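Terminal oxygenase component of carbazole (Janthinobacterium sp., PDB 7BUG) catalyses the angular dioxygenation of carbazole at C-1 and C-9a, as the terminal oxygenase of a multicomponent dioxygenase, using a Rieske [2Fe-2S] cluster and a mononuclear iron. Local coordinates at residues A[25-30]-A[134-139]; A[30-35]-A[46-51]; A[177-182]-A[359-364]; A[226-231]-A[261-266]. All coordinates share one frame; numbering follows the deposited sequence.

Contact 1: residues A[25-30]-A[134-139]; sequences FRNHWY and FIYLGD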
loop_
_atom_site.group_PDB
_atom_site.type_symbol
_atom_site.label_atom_id
_atom_site.label_comp_id
_atom_site.label_asym_id
_atom_site.label_seq_id
_atom_site.Cartn_x
_atom_site.Cartn_y
_atom_site.Cartn_z
ATOM N N PHE A 25 21.300 9.352 -10.815
ATOM C CA PHE A 25 21.934 10.532 -11.443
ATOM C C PHE A 25 21.495 10.608 -12.890
ATOM O O PHE A 25 21.750 9.688 -13.701
ATOM C CB PHE A 25 23.451 10.444 -11.298
ATOM C CG PHE A 25 23.884 10.459 -9.857
ATOM C CD1 PHE A 25 23.531 11.501 -8.997
ATOM C CD2 PHE A 25 24.740 9.472 -9.398
ATOM C CE1 PHE A 25 24.030 11.533 -7.695
ATOM C CE2 PHE A 25 25.243 9.536 -8.102
ATOM C CZ PHE A 25 24.846 10.535 -7.236
ATOM N N ARG A 26 20.930 11.750 -13.254
ATOM C CA ARG A 26 20.578 12.069 -14.634
ATOM C C ARG A 26 21.859 12.400 -15.414
ATOM O O ARG A 26 22.861 12.731 -14.787
ATOM C CB ARG A 26 19.527 13.175 -14.681
ATOM C CG ARG A 26 18.885 13.376 -16.045
ATOM C CD ARG A 26 17.808 14.456 -15.950
ATOM N NE ARG A 26 17.144 14.552 -17.224
ATOM C CZ ARG A 26 16.219 13.683 -17.648
ATOM N NH1 ARG A 26 15.690 12.796 -16.808
ATOM N NH2 ARG A 26 15.724 13.822 -18.864
ATOM N N ASN A 27 21.797 12.290 -16.734
ATOM C CA ASN A 27 22.880 12.665 -17.667
ATOM C C ASN A 27 24.048 11.678 -17.555
ATOM O O ASN A 27 25.211 12.083 -17.666
ATOM C CB ASN A 27 23.267 14.134 -17.431
ATOM C CG ASN A 27 22.074 15.038 -17.583
ATOM O OD1 ASN A 27 21.393 14.961 -18.596
ATOM N ND2 ASN A 27 21.758 15.861 -16.592
ATOM N N HIS A 28 23.763 10.368 -17.400
ATOM C CA HIS A 28 24.734 9.282 -17.543
ATOM C C HIS A 28 24.113 8.172 -18.393
ATOM O O HIS A 28 22.891 8.115 -18.521
ATOM C CB HIS A 28 25.173 8.693 -16.190
ATOM C CG HIS A 28 25.867 9.619 -15.260
ATOM N ND1 HIS A 28 27.226 9.651 -15.168
ATOM C CD2 HIS A 28 25.393 10.518 -14.386
ATOM C CE1 HIS A 28 27.537 10.579 -14.249
ATOM N NE2 HIS A 28 26.457 11.108 -13.735
ATOM N N TRP A 29 24.978 7.356 -18.934
ATOM C CA TRP A 29 24.669 6.097 -19.606
ATOM C C TRP A 29 24.386 5.025 -18.558
ATOM O O TRP A 29 25.164 4.921 -17.616
ATOM C CB TRP A 29 25.824 5.662 -20.487
ATOM C CG TRP A 29 26.091 6.520 -21.678
ATOM C CD1 TRP A 29 27.065 7.468 -21.800
ATOM C CD2 TRP A 29 25.429 6.440 -22.948
ATOM N NE1 TRP A 29 27.034 8.010 -23.052
ATOM C CE2 TRP A 29 26.087 7.371 -23.788
ATOM C CE3 TRP A 29 24.383 5.681 -23.473
ATOM C CZ2 TRP A 29 25.681 7.588 -25.097
ATOM C CZ3 TRP A 29 24.028 5.849 -24.779
ATOM C CH2 TRP A 29 24.665 6.793 -25.580
ATOM N N TYR A 30 23.359 4.224 -18.836
ATOM C CA TYR A 30 23.034 3.037 -18.017
ATOM C C TYR A 30 22.721 1.830 -18.895
ATOM O O TYR A 30 21.948 1.951 -19.833
ATOM C CB TYR A 30 21.780 3.302 -17.175
ATOM C CG TYR A 30 21.996 4.346 -16.119
ATOM C CD1 TYR A 30 22.552 4.023 -14.902
ATOM C CD2 TYR A 30 21.679 5.659 -16.347
ATOM C CE1 TYR A 30 22.727 4.979 -13.909
ATOM C CE2 TYR A 30 21.896 6.639 -15.400
ATOM C CZ TYR A 30 22.405 6.299 -14.160
ATOM O OH TYR A 30 22.588 7.300 -13.256
ATOM N N PHE A 134 22.867 0.263 -23.718
ATOM C CA PHE A 134 23.017 1.425 -22.810
ATOM C C PHE A 134 22.103 2.544 -23.276
ATOM O O PHE A 134 22.079 2.869 -24.497
ATOM C CB PHE A 134 24.465 1.907 -22.848
ATOM C CG PHE A 134 25.467 1.016 -22.195
ATOM C CD1 PHE A 134 26.086 -0.034 -22.859
ATOM C CD2 PHE A 134 25.776 1.214 -20.867
ATOM C CE1 PHE A 134 26.986 -0.865 -22.188
ATOM C CE2 PHE A 134 26.736 0.434 -20.241
ATOM C CZ PHE A 134 27.354 -0.584 -20.917
ATOM N N ILE A 135 21.385 3.162 -22.350
ATOM C CA ILE A 135 20.561 4.361 -22.617
ATOM C C ILE A 135 21.202 5.537 -21.895
ATOM O O ILE A 135 21.568 5.372 -20.734
ATOM C CB ILE A 135 19.111 4.122 -22.149
ATOM C CG1 ILE A 135 18.499 2.969 -22.939
ATOM C CG2 ILE A 135 18.272 5.388 -22.233
ATOM C CD1 ILE A 135 17.141 2.573 -22.479
ATOM N N TYR A 136 21.335 6.652 -22.587
ATOM C CA TYR A 136 21.785 7.910 -21.965
ATOM C C TYR A 136 20.561 8.593 -21.408
ATOM O O TYR A 136 19.792 9.151 -22.184
ATOM C CB TYR A 136 22.497 8.782 -22.983
ATOM C CG TYR A 136 23.011 10.039 -22.334
ATOM C CD1 TYR A 136 24.082 9.993 -21.470
ATOM C CD2 TYR A 136 22.400 11.266 -22.566
ATOM C CE1 TYR A 136 24.572 11.146 -20.883
ATOM C CE2 TYR A 136 22.909 12.423 -22.002
ATOM C CZ TYR A 136 24.001 12.358 -21.170
ATOM O OH TYR A 136 24.469 13.528 -20.627
ATOM N N LEU A 137 20.290 8.415 -20.113
ATOM C CA LEU A 137 19.098 9.029 -19.486
ATOM C C LEU A 137 19.480 10.464 -19.113
ATOM O O LEU A 137 19.855 10.719 -18.000
ATOM C CB LEU A 137 18.615 8.203 -18.306
ATOM C CG LEU A 137 17.156 8.350 -17.890
ATOM C CD1 LEU A 137 16.773 9.769 -17.497
ATOM C CD2 LEU A 137 16.215 7.848 -18.963
ATOM N N GLY A 138 19.411 11.318 -20.108
ATOM C CA GLY A 138 19.833 12.711 -19.961
ATOM C C GLY A 138 19.450 13.510 -21.164
ATOM O O GLY A 138 18.962 12.982 -22.159
ATOM N N ASP A 139 19.824 14.768 -21.093
ATOM C CA ASP A 139 19.378 15.823 -22.018
ATOM C C ASP A 139 20.606 16.320 -22.773
ATOM O O ASP A 139 21.710 16.232 -22.226
ATOM C CB ASP A 139 18.783 16.972 -21.220
ATOM C CG ASP A 139 17.716 16.460 -20.279
ATOM O OD1 ASP A 139 16.783 15.746 -20.802
ATOM O OD2 ASP A 139 17.901 16.676 -19.042
HETATM O O HOH W 1 26.753 14.316 -19.055
HETATM O O HOH W 2 19.591 17.811 -17.385
#

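Contact 2: residues A[30-35]-A[46-51]; sequences YPVMFS and LKLLGE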
loop_
_atom_site.group_PDB
_atom_site.type_symbol
_atom_site.label_atom_id
_atom_site.label_comp_id
_atom_site.label_asym_id
_atom_site.label_seq_id
_atom_site.Cartn_x
_atom_site.Cartn_y
_atom_site.Cartn_z
ATOM N N TYR A 30 23.359 4.224 -18.836
ATOM C CA TYR A 30 23.034 3.037 -18.017
ATOM C C TYR A 30 22.721 1.830 -18.895
ATOM O O TYR A 30 21.948 1.951 -19.833
ATOM C CB TYR A 30 21.780 3.302 -17.175
ATOM C CG TYR A 30 21.996 4.346 -16.119
ATOM C CD1 TYR A 30 22.552 4.023 -14.902
ATOM C CD2 TYR A 30 21.679 5.659 -16.347
ATOM C CE1 TYR A 30 22.727 4.979 -13.909
ATOM C CE2 TYR A 30 21.896 6.639 -15.400
ATOM C CZ TYR A 30 22.405 6.299 -14.160
ATOM O OH TYR A 30 22.588 7.300 -13.256
ATOM N N PRO A 31 23.203 0.650 -18.519
ATOM C CA PRO A 31 22.794 -0.582 -19.184
ATOM C C PRO A 31 21.432 -1.051 -18.700
ATOM O O PRO A 31 21.147 -0.904 -17.521
ATOM C CB PRO A 31 23.899 -1.566 -18.849
ATOM C CG PRO A 31 24.304 -1.173 -17.484
ATOM C CD PRO A 31 24.188 0.351 -17.458
ATOM N N VAL A 32 20.603 -1.557 -19.609
ATOM C CA VAL A 32 19.223 -1.949 -19.198
ATOM C C VAL A 32 18.868 -3.350 -19.672
ATOM O O VAL A 32 17.914 -3.901 -19.123
ATOM C CB VAL A 32 18.213 -0.930 -19.724
ATOM C CG1 VAL A 32 18.435 0.432 -19.047
ATOM C CG2 VAL A 32 18.250 -0.792 -21.209
ATOM N N MET A 33 19.563 -3.878 -20.664
ATOM C CA MET A 33 19.248 -5.229 -21.197
ATOM C C MET A 33 20.391 -5.640 -22.112
ATOM O O MET A 33 21.298 -4.842 -22.336
ATOM C CB MET A 33 17.937 -5.250 -21.976
ATOM C CG MET A 33 17.976 -4.508 -23.250
ATOM S SD MET A 33 16.331 -4.515 -24.063
ATOM C CE MET A 33 15.465 -3.359 -23.026
ATOM N N PHE A 34 20.375 -6.893 -22.537
ATOM C CA PHE A 34 21.385 -7.423 -23.491
ATOM C C PHE A 34 20.852 -7.287 -24.910
ATOM O O PHE A 34 19.666 -7.286 -25.157
ATOM C CB PHE A 34 21.772 -8.855 -23.130
ATOM C CG PHE A 34 22.466 -8.949 -21.800
ATOM C CD1 PHE A 34 23.783 -8.552 -21.658
ATOM C CD2 PHE A 34 21.765 -9.344 -20.679
ATOM C CE1 PHE A 34 24.426 -8.622 -20.420
ATOM C CE2 PHE A 34 22.411 -9.423 -19.454
ATOM C CZ PHE A 34 23.709 -9.011 -19.311
ATOM N N SER A 35 21.764 -7.011 -25.827
ATOM C CA SER A 35 21.460 -6.833 -27.260
ATOM C C SER A 35 20.581 -7.986 -27.766
ATOM O O SER A 35 19.625 -7.716 -28.542
ATOM C CB SER A 35 22.752 -6.778 -27.999
ATOM O OG SER A 35 23.483 -5.596 -27.677
ATOM N N LEU A 46 10.648 -0.626 -20.417
ATOM C CA LEU A 46 11.404 -0.729 -19.166
ATOM C C LEU A 46 11.258 0.607 -18.447
ATOM O O LEU A 46 10.822 1.584 -19.047
ATOM C CB LEU A 46 12.841 -1.088 -19.461
ATOM C CG LEU A 46 13.587 -0.062 -20.310
ATOM C CD1 LEU A 46 14.402 0.874 -19.459
ATOM C CD2 LEU A 46 14.468 -0.790 -21.296
ATOM N N LYS A 47 11.582 0.601 -17.179
ATOM C CA LYS A 47 11.593 1.832 -16.368
ATOM C C LYS A 47 13.037 2.101 -15.923
ATOM O O LYS A 47 13.692 1.210 -15.353
ATOM C CB LYS A 47 10.607 1.695 -15.213
ATOM C CG LYS A 47 10.533 2.983 -14.408
ATOM C CD LYS A 47 9.565 2.903 -13.222
ATOM C CE LYS A 47 8.166 3.192 -13.682
ATOM N NZ LYS A 47 7.253 3.141 -12.525
ATOM N N LEU A 48 13.515 3.326 -16.151
ATOM C CA LEU A 48 14.885 3.751 -15.859
ATOM C C LEU A 48 14.834 5.121 -15.194
ATOM O O LEU A 48 14.216 6.048 -15.762
ATOM C CB LEU A 48 15.685 3.785 -17.148
ATOM C CG LEU A 48 17.117 4.253 -17.032
ATOM C CD1 LEU A 48 17.932 3.424 -16.059
ATOM C CD2 LEU A 48 17.795 4.311 -18.385
ATOM N N LEU A 49 15.420 5.241 -14.005
ATOM C CA LEU A 49 15.409 6.534 -13.263
ATOM C C LEU A 49 13.969 7.007 -13.082
ATOM O O LEU A 49 13.706 8.219 -13.074
ATOM C CB LEU A 49 16.286 7.569 -13.982
ATOM C CG LEU A 49 17.752 7.638 -13.567
ATOM C CD1 LEU A 49 18.475 6.330 -13.633
ATOM C CD2 LEU A 49 18.475 8.725 -14.358
ATOM N N GLY A 50 13.026 6.075 -12.971
ATOM C CA GLY A 50 11.606 6.350 -12.727
ATOM C C GLY A 50 10.800 6.617 -13.956
ATOM O O GLY A 50 9.537 6.739 -13.875
ATOM N N GLU A 51 11.433 6.663 -15.124
ATOM C CA GLU A 51 10.759 6.988 -16.388
ATOM C C GLU A 51 10.508 5.696 -17.196
ATOM O O GLU A 51 11.444 4.875 -17.412
ATOM C CB GLU A 51 11.642 7.875 -17.279
ATOM C CG GLU A 51 12.111 9.156 -16.605
ATOM C CD GLU A 51 12.761 10.193 -17.491
ATOM O OE1 GLU A 51 12.562 10.128 -18.708
ATOM O OE2 GLU A 51 13.415 11.102 -16.941
#

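Contact 3: residues A[177-182]-A[359-364]; sequences NGFDPS and DEAIVA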
loop_
_atom_site.group_PDB
_atom_site.type_symbol
_atom_site.label_atom_id
_atom_site.label_comp_id
_atom_site.label_asym_id
_atom_site.label_seq_id
_atom_site.Cartn_x
_atom_site.Cartn_y
_atom_site.Cartn_z
ATOM N N ASN A 177 26.869 -2.130 -0.948
ATOM C CA ASN A 177 27.081 -3.579 -0.710
ATOM C C ASN A 177 28.200 -4.080 -1.634
ATOM O O ASN A 177 29.025 -4.888 -1.181
ATOM C CB ASN A 177 25.796 -4.345 -0.935
ATOM C CG ASN A 177 26.012 -5.838 -1.112
ATOM O OD1 ASN A 177 26.362 -6.508 -0.152
ATOM N ND2 ASN A 177 25.672 -6.336 -2.294
ATOM N N GLY A 178 28.206 -3.649 -2.886
ATOM C CA GLY A 178 29.241 -4.087 -3.824
ATOM C C GLY A 178 30.634 -3.629 -3.402
ATOM O O GLY A 178 31.628 -4.412 -3.539
ATOM N N PHE A 179 30.765 -2.362 -3.024
ATOM C CA PHE A 179 32.072 -1.715 -2.806
ATOM C C PHE A 179 32.530 -1.848 -1.347
ATOM O O PHE A 179 33.615 -1.433 -1.009
ATOM C CB PHE A 179 31.996 -0.245 -3.190
ATOM C CG PHE A 179 33.345 0.399 -3.321
ATOM C CD1 PHE A 179 34.334 -0.156 -4.125
ATOM C CD2 PHE A 179 33.595 1.602 -2.690
ATOM C CE1 PHE A 179 35.575 0.465 -4.239
ATOM C CE2 PHE A 179 34.828 2.215 -2.818
ATOM C CZ PHE A 179 35.810 1.658 -3.605
ATOM N N ASP A 180 31.752 -2.518 -0.520
ATOM C CA ASP A 180 32.023 -2.559 0.937
ATOM C C ASP A 180 33.128 -3.580 1.241
ATOM O O ASP A 180 32.961 -4.769 0.942
ATOM C CB ASP A 180 30.692 -2.966 1.545
ATOM C CG ASP A 180 30.681 -3.066 3.036
ATOM O OD1 ASP A 180 31.779 -3.315 3.625
ATOM O OD2 ASP A 180 29.558 -2.954 3.567
ATOM N N PRO A 181 34.318 -3.177 1.729
ATOM C CA PRO A 181 35.387 -4.154 1.876
ATOM C C PRO A 181 35.086 -5.264 2.903
ATOM O O PRO A 181 35.544 -6.398 2.760
ATOM C CB PRO A 181 36.616 -3.312 2.301
ATOM C CG PRO A 181 36.229 -1.863 2.004
ATOM C CD PRO A 181 34.712 -1.804 2.085
ATOM N N SER A 182 34.332 -4.955 3.954
ATOM C CA SER A 182 34.095 -5.943 5.055
ATOM C C SER A 182 32.874 -6.844 4.823
ATOM O O SER A 182 32.722 -7.865 5.541
ATOM C CB SER A 182 34.002 -5.246 6.342
ATOM O OG SER A 182 35.276 -4.729 6.664
ATOM N N ASP A 359 34.544 1.321 6.180
ATOM C CA ASP A 359 33.532 2.114 5.457
ATOM C C ASP A 359 34.196 3.355 4.836
ATOM O O ASP A 359 33.476 4.149 4.179
ATOM C CB ASP A 359 32.387 2.487 6.392
ATOM C CG ASP A 359 31.584 1.271 6.812
ATOM O OD1 ASP A 359 31.380 0.387 5.949
ATOM O OD2 ASP A 359 31.132 1.259 8.006
ATOM N N GLU A 360 35.503 3.584 5.075
ATOM C CA GLU A 360 36.233 4.683 4.382
ATOM C C GLU A 360 36.008 4.534 2.879
ATOM O O GLU A 360 35.828 5.559 2.201
ATOM C CB GLU A 360 37.716 4.662 4.767
ATOM C CG GLU A 360 38.546 5.716 4.090
ATOM C CD GLU A 360 38.118 7.152 4.370
ATOM O OE1 GLU A 360 37.483 7.395 5.416
ATOM O OE2 GLU A 360 38.433 8.040 3.525
ATOM N N ALA A 361 36.007 3.322 2.343
ATOM C CA ALA A 361 35.776 3.077 0.896
ATOM C C ALA A 361 34.377 3.591 0.507
ATOM O O ALA A 361 34.224 4.354 -0.482
ATOM C CB ALA A 361 35.874 1.629 0.567
ATOM N N ILE A 362 33.368 3.275 1.318
ATOM C CA ILE A 362 31.977 3.714 1.059
ATOM C C ILE A 362 31.870 5.239 1.112
ATOM O O ILE A 362 31.212 5.824 0.212
ATOM C CB ILE A 362 30.989 3.026 2.004
ATOM C CG1 ILE A 362 30.945 1.533 1.626
ATOM C CG2 ILE A 362 29.611 3.719 1.911
ATOM C CD1 ILE A 362 30.305 0.640 2.657
ATOM N N VAL A 363 32.462 5.881 2.123
ATOM C CA VAL A 363 32.400 7.349 2.292
ATOM C C VAL A 363 33.140 8.011 1.122
ATOM O O VAL A 363 32.641 8.996 0.617
ATOM C CB VAL A 363 32.947 7.749 3.667
ATOM C CG1 VAL A 363 33.344 9.202 3.741
ATOM C CG2 VAL A 363 31.906 7.403 4.733
ATOM N N ALA A 364 34.228 7.452 0.651
ATOM C CA ALA A 364 34.943 8.038 -0.514
ATOM C C ALA A 364 34.025 7.990 -1.734
ATOM O O ALA A 364 33.972 8.976 -2.458
ATOM C CB ALA A 364 36.220 7.296 -0.756
HETATM O O HOH W 3 29.045 -0.799 5.437
HETATM O O HOH W 4 32.825 -1.642 5.515
#

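Contact 4: residues A[226-231]-A[261-266]; sequences GVYDLI and DISIWL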
loop_
_atom_site.group_PDB
_atom_site.type_symbol
_atom_site.label_atom_id
_atom_site.label_comp_id
_atom_site.label_asym_id
_atom_site.label_seq_id
_atom_site.Cartn_x
_atom_site.Cartn_y
_atom_site.Cartn_z
ATOM N N GLY A 226 35.939 7.596 -10.404
ATOM C CA GLY A 226 35.770 6.414 -9.547
ATOM C C GLY A 226 36.682 6.404 -8.345
ATOM O O GLY A 226 37.420 7.371 -8.078
ATOM N N VAL A 227 36.587 5.329 -7.590
ATOM C CA VAL A 227 37.362 5.117 -6.334
ATOM C C VAL A 227 37.876 3.688 -6.351
ATOM O O VAL A 227 37.086 2.772 -6.563
ATOM C CB VAL A 227 36.536 5.393 -5.055
ATOM C CG1 VAL A 227 37.424 5.324 -3.818
ATOM C CG2 VAL A 227 35.846 6.729 -5.118
ATOM N N TYR A 228 39.165 3.501 -6.092
ATOM C CA TYR A 228 39.744 2.169 -5.823
ATOM C C TYR A 228 39.775 1.967 -4.312
ATOM O O TYR A 228 40.107 2.908 -3.577
ATOM C CB TYR A 228 41.165 2.030 -6.386
ATOM C CG TYR A 228 41.230 1.892 -7.884
ATOM C CD1 TYR A 228 41.140 2.995 -8.716
ATOM C CD2 TYR A 228 41.284 0.645 -8.471
ATOM C CE1 TYR A 228 41.180 2.858 -10.100
ATOM C CE2 TYR A 228 41.312 0.485 -9.846
ATOM C CZ TYR A 228 41.230 1.597 -10.667
ATOM O OH TYR A 228 41.226 1.407 -12.025
ATOM N N ASP A 229 39.426 0.741 -3.915
ATOM C CA ASP A 229 39.496 0.203 -2.529
ATOM C C ASP A 229 40.916 -0.343 -2.349
ATOM O O ASP A 229 41.234 -1.371 -2.934
ATOM C CB ASP A 229 38.421 -0.875 -2.314
ATOM C CG ASP A 229 38.567 -1.643 -0.997
ATOM O OD1 ASP A 229 39.372 -1.200 -0.153
ATOM O OD2 ASP A 229 37.925 -2.723 -0.866
ATOM N N LEU A 230 41.723 0.342 -1.558
ATOM C CA LEU A 230 43.127 -0.043 -1.298
ATOM C C LEU A 230 43.260 -0.616 0.112
ATOM O O LEU A 230 44.405 -0.635 0.594
ATOM C CB LEU A 230 44.024 1.187 -1.442
ATOM C CG LEU A 230 43.946 1.897 -2.787
ATOM C CD1 LEU A 230 45.000 2.989 -2.831
ATOM C CD2 LEU A 230 44.105 0.931 -3.937
ATOM N N ILE A 231 42.177 -1.112 0.730
ATOM C CA ILE A 231 42.267 -1.687 2.103
ATOM C C ILE A 231 43.253 -2.867 2.088
ATOM O O ILE A 231 44.029 -2.919 3.037
ATOM C CB ILE A 231 40.883 -2.071 2.659
ATOM C CG1 ILE A 231 40.923 -2.175 4.176
ATOM C CG2 ILE A 231 40.367 -3.351 2.018
ATOM C CD1 ILE A 231 39.578 -2.442 4.780
ATOM N N ASP A 261 42.226 -5.756 -7.473
ATOM C CA ASP A 261 41.800 -4.380 -7.855
ATOM C C ASP A 261 40.270 -4.313 -7.788
ATOM O O ASP A 261 39.618 -5.095 -8.491
ATOM C CB ASP A 261 42.264 -3.963 -9.256
ATOM C CG ASP A 261 43.765 -4.016 -9.447
ATOM O OD1 ASP A 261 44.486 -3.546 -8.545
ATOM O OD2 ASP A 261 44.202 -4.513 -10.513
ATOM N N ILE A 262 39.762 -3.458 -6.914
ATOM C CA ILE A 262 38.299 -3.288 -6.713
ATOM C C ILE A 262 38.038 -1.800 -6.879
ATOM O O ILE A 262 38.638 -1.010 -6.143
ATOM C CB ILE A 262 37.828 -3.735 -5.328
ATOM C CG1 ILE A 262 38.088 -5.226 -5.136
ATOM C CG2 ILE A 262 36.343 -3.378 -5.158
ATOM C CD1 ILE A 262 37.685 -5.754 -3.781
ATOM N N SER A 263 37.132 -1.423 -7.766
ATOM C CA SER A 263 36.854 0.011 -7.970
ATOM C C SER A 263 35.369 0.199 -8.264
ATOM O O SER A 263 34.729 -0.724 -8.812
ATOM C CB SER A 263 37.722 0.584 -9.084
ATOM O OG SER A 263 37.619 -0.201 -10.255
ATOM N N ILE A 264 34.869 1.345 -7.831
ATOM C CA ILE A 264 33.485 1.753 -8.123
ATOM C C ILE A 264 33.549 3.024 -8.972
ATOM O O ILE A 264 34.384 3.911 -8.711
ATOM C CB ILE A 264 32.678 1.933 -6.828
ATOM C CG1 ILE A 264 31.193 2.126 -7.141
ATOM C CG2 ILE A 264 33.249 3.093 -5.992
ATOM C CD1 ILE A 264 30.464 0.871 -7.624
ATOM N N TRP A 265 32.668 3.116 -9.949
ATOM C CA TRP A 265 32.670 4.231 -10.941
ATOM C C TRP A 265 31.277 4.829 -11.015
ATOM O O TRP A 265 30.303 4.051 -11.037
ATOM C CB TRP A 265 33.100 3.671 -12.300
ATOM C CG TRP A 265 34.441 3.014 -12.227
ATOM C CD1 TRP A 265 34.709 1.731 -11.863
ATOM C CD2 TRP A 265 35.722 3.658 -12.394
ATOM N NE1 TRP A 265 36.063 1.500 -11.834
ATOM C CE2 TRP A 265 36.708 2.674 -12.151
ATOM C CE3 TRP A 265 36.118 4.966 -12.726
ATOM C CZ2 TRP A 265 38.073 2.953 -12.235
ATOM C CZ3 TRP A 265 37.465 5.240 -12.775
ATOM C CH2 TRP A 265 38.420 4.248 -12.543
ATOM N N LEU A 266 31.190 6.149 -11.172
ATOM C CA LEU A 266 29.928 6.756 -11.651
ATOM C C LEU A 266 29.577 6.157 -13.006
ATOM O O LEU A 266 30.439 5.989 -13.863
ATOM C CB LEU A 266 30.021 8.280 -11.696
ATOM C CG LEU A 266 29.869 8.985 -10.350
ATOM C CD1 LEU A 266 30.366 10.422 -10.489
ATOM C CD2 LEU A 266 28.422 8.987 -9.871
HETATM O O HOH W 5 41.762 -1.917 -5.471
#

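Contact 1: residues A[25-30]-A[134-139]
The indole of Trp29 carries Tyr136 on one face. Tyr136 CB sits over the six-membered ring, 3.6 Å from its centroid, a CH-pi contact. The Tyr136 ring then turns its edge to the five-membered ring, an edge-to-face pair with planes at 57°. At the indole edge lies the Phe134 carbonyl, with Trp29 CZ3 3.6 Å from Phe134 O. The guanidinium of Arg26 has Gly138 CA over a face and the Asp139 carboxylate at its edge. Arg26 is extended from CG to NE and takes Asp139 side-on. NE reaches OD2 at 2.9 Å with a nearly straight N-H (176°), and NH2 reaches OD1. Both oxygens are met on their syn side. Strands 28-32 and 132-137 pair antiparallel at one margin of the Rieske-domain sheet. Tyr30 and Ile135 form a hydrogen-bonded pair, with Ile135 N 2.8 Å from Tyr30 O. Beyond the strands, Asn27 OD1 accepts from Asp139 N at 3.0 Å. Lys122 also pairs with Asp139, and Arg26 NH1 bonds to Gln377 and Glu51. The one positive charge of this buried guanidinium faces two carboxylates, and the two-point grip of Asp139 probably holds its plane fixed.

Contact 2: residues A[30-35]-A[46-51]
Tyr30 meets Leu48 first at its CB, which lies 4.0 Å from Leu48 CD1. CG comes next, 4.2 Å from the same Leu48 CD1. With CG anti to the carbonyl carbon (chi1 -67°), the ring starts out beside the backbone N. Farther out, one ring face receives Leu49 across it at about a right angle. Leu49 CD1 stands 3.8 Å above the ring plane, offset toward the rim, and lies 3.9 Å from Tyr30 CE2. This is a CH-pi contact. At the tip, Tyr30 OH turns to the backbone and donates to Phe25 O. An alanine here would probably leave a gap under Leu49 CD1 and cost Phe25 O its hydroxyl partner.

Val32 continues the row. Its CG1 meets Leu48 CD2 at 4.0 Å, and its CG2 meets Leu46 CD2 at 3.8 Å. Leu46 CD2 also takes the end of Met33, whose chain bends at chi3 (74°). The Met33 CE to Leu46 CD2 distance is 3.3 Å, tighter than usual for two methyl groups.

No hydrogen bond joins the two segments. Strands 28-32 and 44-48 are the outermost strands of the six-stranded antiparallel Rieske-domain sheet, and the axes of residues 30-32 and 46-48 come no closer than 9.3 Å. The sheet curls enough for its two margins to meet through side chains alone. Leu48 to Glu51 form a type I' turn, which places Leu49 over the tyrosine. Ile135 and Leu53 of the intervening strands pack against the same residues. The closure is therefore apolar, its one polar tip satisfied by a backbone carbonyl.

Contact 3: residues A[177-182]-A[359-364]
Phe179 points the edge of its ring at the first turn of helix 360-372. CE2 leads, 3.2 Å from Ala361 O, and that oxygen lies in the ring plane. The same CE2 touches Ala361 CB at 3.6 Å. Pro181 reaches this methyl too, with its CG 3.8 Å from Ala361 CB. Asp180 has CG anti to the backbone N (chi1 -179°) and crosses Ile362 obliquely, with Asp180 CG 3.7 Å from Ile362 CD1. A smaller residue such as an alanine in place of Phe179 would probably open a gap beside Ala361 and also beside Val227 and Ile264, which the ring touches.

The carboxylates of Asp180 and Asp359 do not bond directly. Two waters bridge them: one donates hydrogen bonds to Asp180 OD2 and Asp359 OD1, the other to Asp180 OD1 and Asp359 OD1. Across the subunit interface, Asp180 OD2 bonds to His93 and Asp359 OD2 to His71, both cluster ligands of a neighbouring subunit. In this chain Asp180 O bonds to His183, a ligand of the mononuclear iron. Asp180 thus links ligands of the two metal centres, a position consistent with that of the bridging aspartate of Rieske oxygenases, through which electrons probably pass.

Contact 4: residues A[226-231]-A[261-266]
Tyr228 CG lies anti to its carbonyl carbon (chi1 -74°), and the ring passes beside Ser263. Trp265 takes a similar first torsion (chi1 -57°), on the same face of the sheet. Ser263 CB stands over one face of the phenol, 3.7 Å from the ring centroid, as a CH-pi contact. Tyr228 OH lies at the edge of the indole, 3.5 Å from Trp265 CZ2. The two rings are almost perpendicular, at 89°, but meet obliquely. Ser263 OG accepts from Trp265 NE1 at 2.8 Å, which helps to fix the turn of the indole. Gly226 CA packs against the indole, 3.5 Å from Trp265 CE3. A CB on Gly226 would run into that ring.

Strands 226-229 and 261-265 are antiparallel neighbours in the seven-stranded sheet of the catalytic domain, a helix-grip fold of the Bet v 1-like clan. Val227 and Ile264 form a hydrogen-bonded pair, Tyr228 and Ser263 a non-hydrogen-bonded one. Val227 N donates to Ile264 O at 2.8 Å. Asp229 N reaches Ile262 O at 2.9 Å, nearly straight. A water then links Asp229 O to Ile262 N. Asp229 OD1 accepts from Ile231 N at 2.9 Å, forming an Asx turn where the strand ends.

From the N terminus, residues 25-30 open the loop of contact 1, which closes at 134-139. Contact 2 opens within it, at 30-35, and closes early at 46-51. They share Tyr30. Contact 1 pairs strand 28-32 with its neighbour in the Rieske-domain sheet; contact 2 brings the two outermost strands together. Contact 3 opens later, at 177-182, and closes at 359-364. Contact 4 lies within that span, from 226-231 to 261-266. Phe179 and Pro181 of contact 3 pack on Val227, Asp229 and Ile264 of contact 4, so the end of helix 171-179 and the loop after it rest on the catalytic sheet. The two pairs do not cross. Phe25 and His28 touch Leu266, joining contacts 1 and 4.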